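PDB 4ZM4: aminotransferase from Streptomyces pactum, which belongs to the class-III family of pyridoxal-phosphate-dependent aminotransferases and is modelled as a two-chain assembly that holds pyridoxal-5'-phosphate. Local coordinates for residues 13-18 with 39-44; 35-40 with 410-415; 224-229 with 368-373; 394-399 with 414-419; 404-409 with 437-442. The protein carries 1 engineered substitution. One frame throughout, in Å; residues are numbered along the deposited sequence.

Interaction 1: 13-18 with 39-44; sequences TNAESL and PLPLVV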
# COMPACT_ATOMS: atom_id res chain seq x y z
N THR B 13 14.12 -5.50 28.25
CA THR B 13 15.26 -5.59 27.26
C THR B 13 14.81 -5.67 25.80
O THR B 13 13.72 -6.14 25.49
CB THR B 13 16.18 -6.81 27.47
OG1 THR B 13 15.44 -8.02 27.31
CG2 THR B 13 16.88 -6.79 28.83
N ASN B 14 15.69 -5.23 24.90
CA ASN B 14 15.43 -5.33 23.45
C ASN B 14 15.05 -6.74 23.01
O ASN B 14 14.06 -6.93 22.32
CB ASN B 14 16.67 -4.87 22.65
CG ASN B 14 16.84 -3.36 22.64
OD1 ASN B 14 15.88 -2.60 22.47
ND2 ASN B 14 18.07 -2.91 22.78
N ALA B 15 15.85 -7.72 23.42
CA ALA B 15 15.65 -9.12 23.03
C ALA B 15 14.31 -9.65 23.53
O ALA B 15 13.58 -10.30 22.78
CB ALA B 15 16.79 -10.00 23.52
N GLU B 16 14.00 -9.38 24.79
CA GLU B 16 12.75 -9.83 25.40
C GLU B 16 11.55 -9.15 24.75
O GLU B 16 10.49 -9.75 24.59
CB GLU B 16 12.73 -9.59 26.92
CG GLU B 16 13.58 -10.58 27.72
CD GLU B 16 14.02 -10.10 29.11
OE1 GLU B 16 13.78 -8.92 29.47
OE2 GLU B 16 14.60 -10.93 29.84
N SER B 17 11.71 -7.87 24.45
CA SER B 17 10.63 -7.09 23.87
C SER B 17 10.37 -7.55 22.44
O SER B 17 9.21 -7.66 22.04
CB SER B 17 10.95 -5.60 23.97
OG SER B 17 10.23 -4.89 22.97
N LEU B 18 11.43 -7.87 21.69
CA LEU B 18 11.28 -8.51 20.37
C LEU B 18 10.59 -9.88 20.40
O LEU B 18 9.80 -10.20 19.53
CB LEU B 18 12.62 -8.66 19.65
CG LEU B 18 12.56 -9.22 18.22
CD1 LEU B 18 11.68 -8.39 17.30
CD2 LEU B 18 13.95 -9.32 17.59
N PRO B 39 19.73 -8.40 13.70
CA PRO B 39 20.19 -9.64 14.33
C PRO B 39 20.67 -9.46 15.78
O PRO B 39 20.66 -10.42 16.55
CB PRO B 39 21.34 -10.09 13.42
CG PRO B 39 21.80 -8.84 12.74
CD PRO B 39 20.59 -7.99 12.58
N LEU B 40 21.14 -8.26 16.12
CA LEU B 40 21.27 -7.86 17.51
C LEU B 40 20.02 -7.05 17.81
O LEU B 40 19.84 -5.95 17.30
CB LEU B 40 22.52 -7.01 17.75
CG LEU B 40 22.73 -6.63 19.23
CD1 LEU B 40 23.17 -7.85 20.05
CD2 LEU B 40 23.73 -5.48 19.40
N PRO B 41 19.12 -7.60 18.60
CA PRO B 41 17.80 -6.98 18.73
C PRO B 41 17.82 -5.52 19.11
O PRO B 41 18.62 -5.11 19.96
CB PRO B 41 17.13 -7.81 19.83
CG PRO B 41 17.77 -9.15 19.72
CD PRO B 41 19.18 -8.92 19.26
N LEU B 42 16.90 -4.76 18.50
CA LEU B 42 16.67 -3.36 18.77
C LEU B 42 15.21 -3.10 18.56
O LEU B 42 14.71 -3.30 17.46
CB LEU B 42 17.49 -2.50 17.81
CG LEU B 42 17.65 -1.01 18.12
CD1 LEU B 42 18.47 -0.37 17.01
CD2 LEU B 42 16.33 -0.26 18.27
N VAL B 43 14.50 -2.69 19.61
CA VAL B 43 13.12 -2.33 19.51
C VAL B 43 12.99 -0.85 19.81
O VAL B 43 13.44 -0.37 20.84
CB VAL B 43 12.22 -3.13 20.48
CG1 VAL B 43 10.76 -2.75 20.28
CG2 VAL B 43 12.40 -4.62 20.27
N VAL B 44 12.32 -0.11 18.94
CA VAL B 44 12.22 1.34 19.08
C VAL B 44 11.13 1.73 20.05
O VAL B 44 10.07 1.10 20.09
CB VAL B 44 11.96 2.04 17.72
CG1 VAL B 44 11.82 3.54 17.90
CG2 VAL B 44 13.11 1.73 16.75

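Interaction 2: 35-40 with 410-415; sequences AAAVPL and GVYFHP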
# COMPACT_ATOMS: atom_id res chain seq x y z
N ALA B 35 12.81 -8.08 8.83
CA ALA B 35 12.86 -8.97 9.99
C ALA B 35 14.25 -9.60 10.19
O ALA B 35 14.54 -10.12 11.27
CB ALA B 35 11.79 -10.05 9.89
N ALA B 36 15.10 -9.54 9.16
CA ALA B 36 16.50 -9.99 9.28
C ALA B 36 17.48 -8.82 9.45
O ALA B 36 18.70 -9.00 9.38
CB ALA B 36 16.88 -10.80 8.04
N ALA B 37 16.95 -7.62 9.70
CA ALA B 37 17.73 -6.40 9.71
C ALA B 37 18.19 -5.97 11.11
O ALA B 37 18.84 -4.94 11.29
CB ALA B 37 16.92 -5.28 9.09
N VAL B 38 17.88 -6.79 12.11
CA VAL B 38 18.22 -6.47 13.49
C VAL B 38 18.66 -7.76 14.21
O VAL B 38 18.04 -8.19 15.18
CB VAL B 38 17.06 -5.81 14.24
CG1 VAL B 38 17.54 -5.11 15.51
CG2 VAL B 38 16.33 -4.83 13.35
N PRO B 39 19.73 -8.40 13.70
CA PRO B 39 20.19 -9.64 14.33
C PRO B 39 20.67 -9.46 15.78
O PRO B 39 20.66 -10.42 16.55
CB PRO B 39 21.34 -10.09 13.42
CG PRO B 39 21.80 -8.84 12.74
CD PRO B 39 20.59 -7.99 12.58
N LEU B 40 21.14 -8.26 16.12
CA LEU B 40 21.27 -7.86 17.51
C LEU B 40 20.02 -7.05 17.81
O LEU B 40 19.84 -5.95 17.30
CB LEU B 40 22.52 -7.01 17.75
CG LEU B 40 22.73 -6.63 19.23
CD1 LEU B 40 23.17 -7.85 20.05
CD2 LEU B 40 23.73 -5.48 19.40
N GLY B 410 26.34 2.51 19.45
CA GLY B 410 25.28 3.52 19.29
C GLY B 410 25.11 4.07 17.89
O GLY B 410 24.67 5.20 17.72
N VAL B 411 25.45 3.27 16.88
CA VAL B 411 25.25 3.64 15.47
C VAL B 411 24.58 2.45 14.77
O VAL B 411 25.13 1.35 14.77
CB VAL B 411 26.59 3.98 14.79
CG1 VAL B 411 26.42 4.22 13.28
CG2 VAL B 411 27.21 5.20 15.45
N TYR B 412 23.42 2.68 14.16
CA TYR B 412 22.74 1.64 13.41
C TYR B 412 22.84 1.86 11.91
O TYR B 412 22.41 2.89 11.40
CB TYR B 412 21.26 1.54 13.79
CG TYR B 412 20.52 0.50 12.99
CD1 TYR B 412 20.67 -0.84 13.28
CD2 TYR B 412 19.71 0.85 11.91
CE1 TYR B 412 20.02 -1.83 12.54
CE2 TYR B 412 19.06 -0.13 11.16
CZ TYR B 412 19.22 -1.47 11.48
OH TYR B 412 18.57 -2.44 10.75
N PHE B 413 23.35 0.84 11.21
CA PHE B 413 23.13 0.68 9.79
C PHE B 413 22.69 -0.77 9.52
O PHE B 413 22.86 -1.60 10.38
CB PHE B 413 24.36 1.10 8.97
CG PHE B 413 25.63 0.43 9.39
CD1 PHE B 413 25.98 -0.79 8.86
CD2 PHE B 413 26.46 1.01 10.32
CE1 PHE B 413 27.14 -1.42 9.25
CE2 PHE B 413 27.64 0.39 10.70
CZ PHE B 413 27.99 -0.82 10.17
N HIS B 414 22.15 -1.06 8.32
CA HIS B 414 21.70 -2.42 7.96
C HIS B 414 22.92 -3.37 7.86
O HIS B 414 23.94 -2.99 7.30
CB HIS B 414 20.94 -2.39 6.64
CG HIS B 414 20.15 -3.63 6.37
ND1 HIS B 414 20.72 -4.84 6.05
CD2 HIS B 414 18.81 -3.83 6.31
CE1 HIS B 414 19.79 -5.74 5.85
NE2 HIS B 414 18.61 -5.15 5.98
N PRO B 415 22.80 -4.60 8.38
CA PRO B 415 23.92 -5.53 8.39
C PRO B 415 24.41 -6.03 7.04
O PRO B 415 25.56 -6.50 6.96
CB PRO B 415 23.41 -6.74 9.19
CG PRO B 415 21.98 -6.48 9.48
CD PRO B 415 21.70 -5.03 9.27

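Interaction 3: 224-229 with 368-373; sequences AGVIPP and LMSVAL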
# COMPACT_ATOMS: atom_id res chain seq x y z
N ALA B 224 21.17 -2.35 -3.99
CA ALA B 224 22.26 -3.32 -4.15
C ALA B 224 23.54 -2.54 -4.38
O ALA B 224 24.12 -2.55 -5.49
CB ALA B 224 21.99 -4.26 -5.33
N GLY B 225 23.98 -1.88 -3.31
CA GLY B 225 25.07 -0.91 -3.39
C GLY B 225 24.42 0.30 -3.98
O GLY B 225 23.24 0.28 -4.29
N VAL B 226 25.17 1.36 -4.13
CA VAL B 226 24.63 2.55 -4.73
C VAL B 226 25.40 2.71 -6.02
O VAL B 226 26.24 3.57 -6.16
CB VAL B 226 24.81 3.78 -3.79
CG1 VAL B 226 24.47 5.07 -4.51
CG2 VAL B 226 23.92 3.61 -2.57
N ILE B 227 25.09 1.86 -6.98
CA ILE B 227 25.80 1.87 -8.26
C ILE B 227 25.12 2.83 -9.23
O ILE B 227 24.06 2.53 -9.79
CB ILE B 227 25.90 0.44 -8.87
CG1 ILE B 227 26.52 -0.51 -7.84
CG2 ILE B 227 26.73 0.48 -10.14
CD1 ILE B 227 26.52 -1.97 -8.26
N PRO B 228 25.75 3.98 -9.46
CA PRO B 228 25.21 4.88 -10.45
C PRO B 228 25.30 4.32 -11.87
O PRO B 228 26.01 3.33 -12.12
CB PRO B 228 26.09 6.13 -10.31
CG PRO B 228 27.40 5.62 -9.83
CD PRO B 228 27.12 4.36 -9.05
N PRO B 229 24.56 4.92 -12.79
CA PRO B 229 24.64 4.40 -14.15
C PRO B 229 25.97 4.81 -14.77
O PRO B 229 26.46 5.91 -14.51
CB PRO B 229 23.47 5.10 -14.84
CG PRO B 229 23.34 6.40 -14.12
CD PRO B 229 23.79 6.16 -12.70
N LEU B 368 22.66 9.47 -0.60
CA LEU B 368 22.47 8.03 -0.82
C LEU B 368 23.89 7.48 -0.86
O LEU B 368 24.76 8.04 -1.55
CB LEU B 368 21.81 7.81 -2.15
CG LEU B 368 20.59 6.96 -2.36
CD1 LEU B 368 19.52 7.18 -1.32
CD2 LEU B 368 20.06 7.29 -3.73
N MET B 369 24.17 6.46 -0.06
CA MET B 369 25.54 6.07 0.22
C MET B 369 25.64 4.56 0.58
O MET B 369 24.91 4.10 1.47
CB MET B 369 26.04 6.93 1.38
CG MET B 369 27.51 6.84 1.67
SD MET B 369 27.94 8.13 2.86
CE MET B 369 29.64 7.60 3.13
N SER B 370 26.56 3.84 -0.07
CA SER B 370 26.90 2.43 0.31
C SER B 370 28.32 2.38 0.89
O SER B 370 29.23 3.04 0.39
CB SER B 370 26.67 1.30 -0.73
OG SER B 370 27.45 1.40 -1.90
N VAL B 371 28.46 1.59 1.95
CA VAL B 371 29.72 1.38 2.65
C VAL B 371 29.88 -0.11 2.91
O VAL B 371 29.13 -0.69 3.69
CB VAL B 371 29.76 2.12 4.02
CG1 VAL B 371 31.05 1.78 4.77
CG2 VAL B 371 29.66 3.62 3.83
N ALA B 372 30.85 -0.72 2.25
CA ALA B 372 31.06 -2.14 2.29
C ALA B 372 32.52 -2.46 2.59
O ALA B 372 33.42 -1.97 1.93
CB ALA B 372 30.64 -2.77 0.96
N LEU B 373 32.72 -3.34 3.56
CA LEU B 373 34.00 -3.82 3.96
C LEU B 373 34.43 -4.89 2.97
O LEU B 373 33.67 -5.82 2.68
CB LEU B 373 33.85 -4.41 5.36
CG LEU B 373 35.00 -4.71 6.30
CD1 LEU B 373 35.85 -3.50 6.58
CD2 LEU B 373 34.41 -5.20 7.60

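Interaction 4: 394-399 with 414-419; sequences VDFPRH and HPNALE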
# COMPACT_ATOMS: atom_id res chain seq x y z
N VAL B 394 33.15 -8.07 -1.61
CA VAL B 394 32.67 -7.74 -0.28
C VAL B 394 32.81 -8.91 0.69
O VAL B 394 32.61 -10.05 0.34
CB VAL B 394 31.20 -7.26 -0.32
CG1 VAL B 394 30.63 -7.12 1.08
CG2 VAL B 394 31.11 -5.94 -1.05
N ASP B 395 33.20 -8.59 1.91
CA ASP B 395 33.33 -9.56 2.98
C ASP B 395 32.09 -9.50 3.85
O ASP B 395 32.04 -8.76 4.84
CB ASP B 395 34.59 -9.24 3.81
CG ASP B 395 34.90 -10.32 4.85
OD1 ASP B 395 34.01 -11.12 5.18
OD2 ASP B 395 36.05 -10.35 5.33
N PHE B 396 31.06 -10.26 3.48
CA PHE B 396 29.74 -10.17 4.15
C PHE B 396 29.74 -10.56 5.62
O PHE B 396 29.14 -9.85 6.43
CB PHE B 396 28.66 -10.94 3.36
CG PHE B 396 28.25 -10.25 2.09
CD1 PHE B 396 27.35 -9.20 2.11
CD2 PHE B 396 28.81 -10.61 0.87
CE1 PHE B 396 26.98 -8.54 0.94
CE2 PHE B 396 28.46 -9.95 -0.30
CZ PHE B 396 27.54 -8.93 -0.27
N PRO B 397 30.40 -11.66 5.99
CA PRO B 397 30.42 -11.99 7.42
C PRO B 397 31.10 -10.94 8.29
O PRO B 397 30.61 -10.67 9.39
CB PRO B 397 31.20 -13.31 7.46
CG PRO B 397 30.93 -13.93 6.11
CD PRO B 397 30.86 -12.78 5.15
N ARG B 398 32.19 -10.36 7.81
CA ARG B 398 32.85 -9.29 8.57
C ARG B 398 31.98 -8.03 8.63
O ARG B 398 31.92 -7.40 9.67
CB ARG B 398 34.23 -8.93 8.02
CG ARG B 398 35.37 -9.67 8.70
CD ARG B 398 36.75 -9.18 8.27
NE ARG B 398 37.80 -9.96 8.91
CZ ARG B 398 38.17 -11.18 8.54
NH1 ARG B 398 37.65 -11.76 7.47
NH2 ARG B 398 39.09 -11.81 9.24
N HIS B 399 31.29 -7.69 7.55
CA HIS B 399 30.41 -6.53 7.60
C HIS B 399 29.28 -6.72 8.62
O HIS B 399 29.05 -5.83 9.43
CB HIS B 399 29.85 -6.14 6.22
CG HIS B 399 29.49 -4.70 6.13
ND1 HIS B 399 30.42 -3.74 5.81
CD2 HIS B 399 28.34 -4.04 6.40
CE1 HIS B 399 29.85 -2.55 5.84
NE2 HIS B 399 28.59 -2.71 6.19
N HIS B 414 22.15 -1.06 8.32
CA HIS B 414 21.70 -2.42 7.96
C HIS B 414 22.92 -3.37 7.86
O HIS B 414 23.94 -2.99 7.30
CB HIS B 414 20.94 -2.39 6.64
CG HIS B 414 20.15 -3.63 6.37
ND1 HIS B 414 20.72 -4.84 6.05
CD2 HIS B 414 18.81 -3.83 6.31
CE1 HIS B 414 19.79 -5.74 5.85
NE2 HIS B 414 18.61 -5.15 5.98
N PRO B 415 22.80 -4.60 8.38
CA PRO B 415 23.92 -5.53 8.39
C PRO B 415 24.41 -6.03 7.04
O PRO B 415 25.56 -6.50 6.96
CB PRO B 415 23.41 -6.74 9.19
CG PRO B 415 21.98 -6.48 9.48
CD PRO B 415 21.70 -5.03 9.27
N ASN B 416 23.57 -5.96 6.02
CA ASN B 416 23.94 -6.34 4.69
C ASN B 416 24.70 -5.17 4.06
O ASN B 416 24.19 -4.06 3.96
CB ASN B 416 22.70 -6.70 3.87
CG ASN B 416 23.04 -7.24 2.50
OD1 ASN B 416 24.13 -7.00 1.95
ND2 ASN B 416 22.13 -7.97 1.93
N ALA B 417 25.91 -5.42 3.61
CA ALA B 417 26.74 -4.35 3.08
C ALA B 417 26.14 -3.64 1.86
O ALA B 417 26.44 -2.48 1.60
CB ALA B 417 28.12 -4.91 2.75
N LEU B 418 25.33 -4.36 1.09
CA LEU B 418 24.71 -3.82 -0.12
C LEU B 418 23.50 -2.93 0.15
O LEU B 418 23.00 -2.28 -0.75
CB LEU B 418 24.28 -4.96 -1.03
CG LEU B 418 25.40 -5.90 -1.49
CD1 LEU B 418 24.79 -7.11 -2.15
CD2 LEU B 418 26.34 -5.21 -2.44
N GLU B 419 23.03 -2.86 1.39
CA GLU B 419 21.92 -1.98 1.73
C GLU B 419 22.44 -0.57 2.07
O GLU B 419 23.27 -0.40 2.94
CB GLU B 419 21.14 -2.54 2.91
CG GLU B 419 20.40 -3.83 2.58
CD GLU B 419 19.25 -3.61 1.63
OE1 GLU B 419 18.84 -2.45 1.40
OE2 GLU B 419 18.75 -4.61 1.07
O HOH W 1 26.85 -7.91 5.04

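Interaction 5: 404-409 with 437-442; sequences TLAQKE and GALQRS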
# COMPACT_ATOMS: atom_id res chain seq x y z
N THR B 404 26.91 -5.24 14.15
CA THR B 404 26.63 -5.57 15.58
C THR B 404 27.48 -4.70 16.50
O THR B 404 26.98 -4.17 17.50
CB THR B 404 26.91 -7.07 15.90
OG1 THR B 404 25.98 -7.89 15.19
CG2 THR B 404 26.80 -7.37 17.37
N LEU B 405 28.76 -4.55 16.16
CA LEU B 405 29.68 -3.79 17.00
C LEU B 405 29.32 -2.32 16.99
O LEU B 405 29.33 -1.67 18.03
CB LEU B 405 31.13 -4.01 16.54
CG LEU B 405 31.73 -5.40 16.89
CD1 LEU B 405 32.93 -5.73 16.01
CD2 LEU B 405 32.08 -5.47 18.37
N ALA B 406 29.02 -1.81 15.80
CA ALA B 406 28.61 -0.41 15.63
C ALA B 406 27.33 -0.12 16.38
O ALA B 406 27.22 0.88 17.06
CB ALA B 406 28.44 -0.07 14.15
N GLN B 407 26.37 -1.05 16.29
CA GLN B 407 25.09 -0.90 16.97
C GLN B 407 25.28 -0.77 18.47
O GLN B 407 24.67 0.10 19.10
CB GLN B 407 24.16 -2.06 16.66
CG GLN B 407 22.73 -1.87 17.16
CD GLN B 407 21.78 -2.97 16.70
OE1 GLN B 407 21.69 -3.27 15.49
NE2 GLN B 407 21.07 -3.58 17.64
N LYS B 408 26.16 -1.60 19.04
CA LYS B 408 26.54 -1.47 20.43
C LYS B 408 27.19 -0.16 20.75
O LYS B 408 27.00 0.37 21.85
CB LYS B 408 27.49 -2.57 20.86
CG LYS B 408 26.84 -3.92 20.98
CD LYS B 408 27.92 -4.94 21.19
CE LYS B 408 27.34 -6.27 21.62
NZ LYS B 408 28.35 -6.93 22.49
N GLU B 409 28.01 0.37 19.84
CA GLU B 409 28.59 1.70 20.02
C GLU B 409 27.58 2.83 19.81
O GLU B 409 27.92 3.99 19.96
CB GLU B 409 29.78 1.90 19.08
CG GLU B 409 30.96 0.96 19.31
CD GLU B 409 31.58 1.09 20.70
OE1 GLU B 409 31.47 2.16 21.33
OE2 GLU B 409 32.25 0.13 21.13
N GLY B 437 33.97 8.15 15.47
CA GLY B 437 34.42 7.55 16.69
C GLY B 437 33.83 6.18 16.88
O GLY B 437 34.57 5.22 17.18
N ALA B 438 32.51 6.05 16.68
CA ALA B 438 31.83 4.77 16.87
C ALA B 438 32.34 3.72 15.88
O ALA B 438 32.49 2.57 16.24
CB ALA B 438 30.33 4.95 16.77
N LEU B 439 32.61 4.11 14.63
CA LEU B 439 33.09 3.17 13.62
C LEU B 439 34.53 2.75 13.88
O LEU B 439 34.89 1.59 13.64
CB LEU B 439 32.94 3.74 12.19
CG LEU B 439 31.48 3.80 11.69
CD1 LEU B 439 31.36 4.64 10.42
CD2 LEU B 439 30.91 2.41 11.44
N GLN B 440 35.34 3.71 14.30
CA GLN B 440 36.74 3.46 14.73
C GLN B 440 36.78 2.39 15.85
O GLN B 440 37.45 1.37 15.73
CB GLN B 440 37.37 4.79 15.19
CG GLN B 440 38.26 4.75 16.42
CD GLN B 440 39.66 4.31 16.10
OE1 GLN B 440 40.19 4.65 15.05
NE2 GLN B 440 40.28 3.57 17.02
N ARG B 441 36.00 2.63 16.91
CA ARG B 441 35.94 1.70 18.03
C ARG B 441 35.45 0.31 17.59
O ARG B 441 36.00 -0.70 18.02
CB ARG B 441 35.05 2.28 19.14
CG ARG B 441 35.85 2.92 20.28
CD ARG B 441 35.26 4.19 20.89
NE ARG B 441 33.81 4.21 20.87
CZ ARG B 441 33.06 5.29 20.60
NH1 ARG B 441 33.62 6.47 20.34
NH2 ARG B 441 31.73 5.19 20.59
N SER B 442 34.47 0.26 16.69
CA SER B 442 33.94 -1.01 16.21
C SER B 442 34.97 -1.77 15.37
O SER B 442 35.04 -3.00 15.44
CB SER B 442 32.65 -0.78 15.42
OG SER B 442 31.73 -0.02 16.19

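Interaction 1: 13-18 with 39-44
One straight hydrogen bond fixes the first turn of helix 14-22 to the incoming loop: Val43 N donates to Asn14 OD1 at 3.2 Å with an N-H...O angle of 177°. The donor nevertheless stands 55° out of the carbonyl plane of the amide. Asn14 CB points toward the loop and lies 3.3 Å from Pro41 O, while CG, anti to the carbonyl carbon, carries the amide and so OD1 to Val43 N. Within the helix start, Thr13 OG1 accepts from Glu16 N in an ST motif.

Apolar contacts flank this bond. The Pro41 ring lies against the backbone of the helix, its CB 3.8 Å from Ala15 CA, and Ala15 CB meets the ring at CG. Leu18 crosses the same ring at about a right angle, CD2 to Pro41 CB being 4.2 Å. Further along, both methyls of Val43 reach Ser17 OG at 3.5 Å, and CG2 also lies beside Leu18 CB.

In the second subunit, Pro96 packs on Leu18 and His97 on Val43. Glu56 accepts from Asn14 N, and Leu42 packs on Gln407 of helix 396-408. The contact thus seats the N-terminal helix on the chain that leads into strand 44-48.

Interaction 2: 35-40 with 410-415
Ala37 CB overlaps the far end of the His414 imidazole, 3.5 Å from NE2 and slightly farther from CD2, in an oblique approach to the ring. His414 extends to it with CG anti to the backbone N (chi1 -165°), while its other nitrogen, ND1, is taken by Asn416 N.

The polar link is a single short hydrogen bond: Tyr412 OH donates to Ala37 O at 2.6 Å. This oxygen lies at the edge of the phenol ring, near its plane, whereas the hydroxyl sits 34° out of the plane of the Ala37 carbonyl. Tyr412 CG is also anti to its backbone N, so the ring is carried straight across from strand 411-412 to the loop. Pro415 CD closes on the same carbonyl, 3.5 Å from Ala37 O, so one oxygen accepts the hydroxyl's hydrogen bond and is also touched by the pyrrolidine ring. Next to it, Pro39 and Pro415 meet tip to tip, with Pro39 CD 3.7 Å from Pro415 CG.

Leu95 of the second subunit packs on Val38 and Tyr412, and the His414 side chain comes to about 5 Å from the bound P3B. The contact is consistent with the small domain of fold-type I enzymes, where N-terminal segment and C-terminal part typically pack together.

Interaction 3: 224-229 with 368-373
The flat groups here are peptide units, since no aromatic ring takes part. One face of the Met369-Ser370 peptide is covered by a methyl: Val226 CG2 lies 3.7 Å from Met369 C and 3.6 Å from Ser370 N. The Gly225-Val226 peptide instead presents its N-H to a hydroxyl, that of Ser370.

These elements belong to the fold-type I architecture of class-III aminotransferases. Residues 224-229 form a loop that follows strand 212-217 of the large seven-stranded sheet, and 368-373 is the middle strand of the small antiparallel sheet, between 360-365 and 421-422. The contact therefore joins loop to sheet, and all the residues that touch are buried.

Val226 carries the packing. With CG1 anti to the backbone N (chi1 170°), CG2 faces the strand backbone, and CG1 makes a looser contact of 4.5 Å with Leu368 CB. Gly225 passes close by at positive phi (77°), a conformation that favours glycine. Gly225 and Val226 also have partners beyond the strand: Gly225 N bonds to Leu418 O, while Pro420 and Val365 pack on Val226.

Ser370 supplies the polar link. Its OG occupies the crowded position between backbone N and carbonyl carbon, which places it 3.6 Å from Gly225 CA and lets it accept from Val226 N at 3.2 Å, with a bent N-H...O angle of 142°.

Interaction 4: 394-399 with 414-419
A type I turn, Asn416 to Glu419, leads into the P3B pocket through Glu419 and packs here on the start of helix 396-408. An Asx turn overlaps it: Asn416 OD1 accepts from Leu418 N at 3.0 Å. Asp395 is the N-cap of the helix, its OD1 accepting from Arg398 N and its OD2 forming a salt bridge with Arg398 NH1.

Ala417 CB is the central apolar group of the contact. It sits over one face of the His399 imidazole, 3.8 Å from the centroid and 16° off the ring normal, which makes a CH-pi contact. The same methyl meets Val394 CG1 at 3.7 Å. His399 ND1 accepts from Leu373 N, which should fix the rotation of the ring, and Pro415 O lies at its edge near CD2.

Phe396 turns its ring edge to the turn. CE1 is 3.4 Å from Asn416 OD1, with ring and amide planes 79° apart, and CZ touches Leu418 CD1. Val394 CG1 covers the centre of one face of this ring.

A water is held by 414-419, accepting from Ala417 N and donating to Pro415 O at 2.7 Å; it reaches Phe396 O across the contact only by a weak 3.3 Å bond.

Interaction 5: 404-409 with 437-442
Glu409 and Arg441 form the outer part of this contact through a side-on salt bridge in which a single carboxylate oxygen takes two donors. Arg441 NE and NH2 each lie 3.1 Å from Glu409 OE1, which sits at the guanidinium edge, in its plane. The oxygen is met from above the carboxylate plane, the two planar groups being 69° apart. Both chains bend to meet: Glu409 at chi2 (-61°), Arg441 at chi2 and chi3.

Deeper in, the contact is close. Ser442 OG lies 3.2 Å from Ala406 CA, and Ser442 CB meets Leu405 CB at 3.7 Å. The hydroxyl is positioned by donating to Ala438 O at 2.7 Å, back within its own helix, so it faces the other helix without a hydrogen bond to it. Glu409 CB rests on Ala438 CB at 3.9 Å, and Leu439 CD2 reaches Ala406 CB more loosely.

The axes of helix 404-408 and helix 437-442 approach to 8.6 Å and cross obliquely, with 132° between their N-to-C directions. The pair flanks strand 411-412 and the residue after it: Val411 packs on Ala438, Phe413 on Ala406 and Leu439, and beyond them Val349 of helix 334-355 meets Leu439.

From the N terminus, interaction 1 closes a loop with 20 residues between its segments, including the end of helix 14-22. Interaction 2 starts on the chain before strand 44-48, sharing Pro39 and Leu40, and spans most of the protein to reach 410-415. Interaction 3, nested inside this long loop, ties the loop after strand 212-217 of the large sheet to the small antiparallel sheet. Interaction 4 joins the start of helix 396-408 to the turn before strand 421-422, ending on the same stretch as interaction 2; interaction 5 joins that helix's end to helix 429-444 and crosses both 2 and 4. Gln407 with Leu40 links 5 to 1 and 2; Gly225 with Leu418 links 3 to 4.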